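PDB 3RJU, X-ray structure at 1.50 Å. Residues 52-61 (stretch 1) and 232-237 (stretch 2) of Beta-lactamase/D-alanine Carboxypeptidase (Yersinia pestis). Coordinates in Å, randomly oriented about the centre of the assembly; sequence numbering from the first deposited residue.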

# COMPACT_ATOMS: atom_id res chain seq x y z
N PRO A 52 11.07 -15.65 10.77
CA PRO A 52 9.77 -14.95 10.81
C PRO A 52 8.61 -15.94 10.86
O PRO A 52 8.72 -17.06 10.34
N ARG A 53 7.52 -15.52 11.49
CA ARG A 53 6.35 -16.36 11.71
C ARG A 53 5.13 -15.72 11.08
O ARG A 53 5.16 -14.53 10.73
N PRO A 54 4.04 -16.50 10.93
CA PRO A 54 2.80 -15.93 10.39
C PRO A 54 2.33 -14.70 11.15
O PRO A 54 1.68 -13.83 10.57
N ASP A 55 2.65 -14.63 12.44
CA ASP A 55 2.21 -13.51 13.24
C ASP A 55 3.34 -12.55 13.58
O ASP A 55 3.21 -11.74 14.49
N SER A 56 4.45 -12.60 12.83
CA SER A 56 5.47 -11.56 12.98
C SER A 56 4.88 -10.21 12.56
O SER A 56 4.22 -10.10 11.52
N LEU A 57 5.10 -9.18 13.38
CA LEU A 57 4.60 -7.85 13.03
C LEU A 57 5.52 -7.24 11.98
O LEU A 57 6.75 -7.36 12.06
N ILE A 58 4.91 -6.57 11.02
CA ILE A 58 5.65 -5.92 9.95
C ILE A 58 5.08 -4.52 9.74
O ILE A 58 3.92 -4.25 10.09
N ARG A 59 5.89 -3.62 9.17
CA ARG A 59 5.36 -2.38 8.61
C ARG A 59 5.04 -2.63 7.14
O ARG A 59 5.93 -3.02 6.36
N ILE A 60 3.78 -2.43 6.74
CA ILE A 60 3.47 -2.64 5.33
C ILE A 60 3.77 -1.40 4.48
O ILE A 60 3.69 -1.45 3.25
N ALA A 61 4.14 -0.31 5.14
CA ALA A 61 4.48 0.93 4.44
C ALA A 61 3.36 1.27 3.46
O ALA A 61 2.20 1.18 3.83
N THR A 232 0.64 -8.37 9.70
CA THR A 232 1.42 -9.60 9.79
C THR A 232 1.25 -10.34 8.47
O THR A 232 0.30 -10.05 7.72
N PRO A 233 2.13 -11.29 8.18
CA PRO A 233 1.90 -12.06 6.95
C PRO A 233 0.52 -12.72 6.93
O PRO A 233 -0.15 -12.67 5.90
N GLU A 234 0.07 -13.31 8.03
CA GLU A 234 -1.21 -14.02 8.00
C GLU A 234 -2.39 -13.05 7.80
O GLU A 234 -3.35 -13.37 7.08
N ASP A 235 -2.32 -11.86 8.40
CA ASP A 235 -3.38 -10.87 8.21
C ASP A 235 -3.41 -10.44 6.75
O ASP A 235 -4.49 -10.29 6.15
N MSE A 236 -2.23 -10.21 6.17
CA MSE A 236 -2.13 -9.77 4.79
C MSE A 236 -2.60 -10.84 3.81
O MSE A 236 -3.15 -10.51 2.75
N GLN A 237 -2.38 -12.11 4.16
CA GLN A 237 -2.94 -13.19 3.35
C GLN A 237 -4.46 -13.03 3.24
O GLN A 237 -5.05 -13.11 2.15

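The contact between residues 52-61 and 232-237 shows how a turn and a strand can dock on the first turn of a helix through one backbone hydrogen bond, close carbonyl-to-carbon packing and a small apolar patch. Because the first amides of a helix lack partners within it, they are free to bind other acceptors. Here E234 N donates to P54 O (3.1 Å, 162°), while D235 N is capped by T232 OG1 at 3.1 Å. With OG1 so engaged, T232 (chi1 p) places its methyl against the other stretch, CG2 lying 3.3 Å from S56 O and 4.0 Å from L57 CD1. S56 O also meets P233 CD at 3.2 Å and T232 CA at 3.3 Å, the latter a CA-H...O contact; it has no conventional polar partner in the model. E234 points toward the turn, and its p, t rotamer brings OE1 to 3.5 Å from P54 CB and OE2 to 3.6 Å from D55 CB. The turn is braced internally: R53 N donates to S56 OG (2.8 Å), and R53 NH1 pairs with D55 OD1 by charge alone at 3.1 Å. Farther along, I58 and I60, both p, t, point toward the helix. I58 CG2 approaches P233 CD at 4.4 Å, and I60 CG2 packs on SE of selenomethionine M236 (m, m, m) at 4.1 Å.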

# COMPACT_ATOMS: atom_id res chain seq x y z
CB PRO A 52 9.75 -14.16 9.50
CG PRO A 52 11.22 -13.92 9.20
CD PRO A 52 11.89 -15.23 9.62
CB ARG A 53 6.08 -16.53 13.21
CG ARG A 53 7.21 -17.18 13.99
CD ARG A 53 6.83 -17.29 15.45
NE ARG A 53 5.59 -18.05 15.61
CZ ARG A 53 4.63 -17.76 16.48
NH1 ARG A 53 4.75 -16.71 17.30
NH2 ARG A 53 3.54 -18.52 16.54
CB PRO A 54 1.78 -17.07 10.60
CG PRO A 54 2.63 -18.33 10.53
CD PRO A 54 3.94 -17.95 11.20
CB ASP A 55 1.53 -13.98 14.53
CG ASP A 55 2.49 -14.71 15.45
OD1 ASP A 55 3.66 -14.89 15.07
OD2 ASP A 55 2.07 -15.10 16.55
CB SER A 56 6.70 -11.87 12.12
OG SER A 56 7.43 -12.96 12.64
CB LEU A 57 4.48 -6.93 14.25
CG LEU A 57 3.38 -5.86 14.12
CD1 LEU A 57 2.00 -6.51 14.16
CD2 LEU A 57 3.50 -4.78 15.20
CB ILE A 58 5.54 -6.71 8.64
CG1 ILE A 58 4.08 -6.79 8.15
CG2 ILE A 58 6.10 -8.12 8.81
CD1 ILE A 58 3.91 -7.60 6.85
CB ARG A 59 6.38 -1.24 8.71
CG ARG A 59 6.83 -0.94 10.15
CD ARG A 59 7.67 0.33 10.18
NE ARG A 59 8.31 0.58 11.47
CZ ARG A 59 7.82 1.39 12.41
NH1 ARG A 59 6.67 2.03 12.24
NH2 ARG A 59 8.51 1.57 13.53
CB ILE A 60 2.02 -3.14 5.08
CG1 ILE A 60 0.98 -2.05 5.38
CG2 ILE A 60 1.74 -4.40 5.92
CD1 ILE A 60 -0.46 -2.48 5.02
CB ALA A 61 5.86 0.82 3.74
CB THR A 232 0.90 -10.52 10.90
OG1 THR A 232 -0.47 -10.85 10.61
CG2 THR A 232 1.02 -9.87 12.29
CB PRO A 233 3.02 -13.11 7.00
CG PRO A 233 4.17 -12.36 7.71
CD PRO A 233 3.44 -11.60 8.80
CB GLU A 234 -1.40 -14.92 9.24
CG GLU A 234 -1.67 -14.15 10.52
CD GLU A 234 -1.57 -15.01 11.76
OE1 GLU A 234 -1.43 -16.25 11.64
OE2 GLU A 234 -1.66 -14.44 12.87
CB ASP A 235 -3.17 -9.62 9.07
CG ASP A 235 -3.60 -9.80 10.52
OD1 ASP A 235 -3.85 -10.94 10.97
OD2 ASP A 235 -3.68 -8.79 11.23
CB MSE A 236 -0.72 -9.28 4.45
CG MSE A 236 -0.30 -8.04 5.23
SE MSE A 236 -1.56 -6.56 4.99
CE MSE A 236 -1.44 -6.49 3.05
CB GLN A 237 -2.62 -14.57 3.94
CG GLN A 237 -3.22 -15.71 3.14
CD GLN A 237 -3.27 -17.01 3.94
OE1 GLN A 237 -2.37 -17.30 4.72
NE2 GLN A 237 -4.33 -17.80 3.73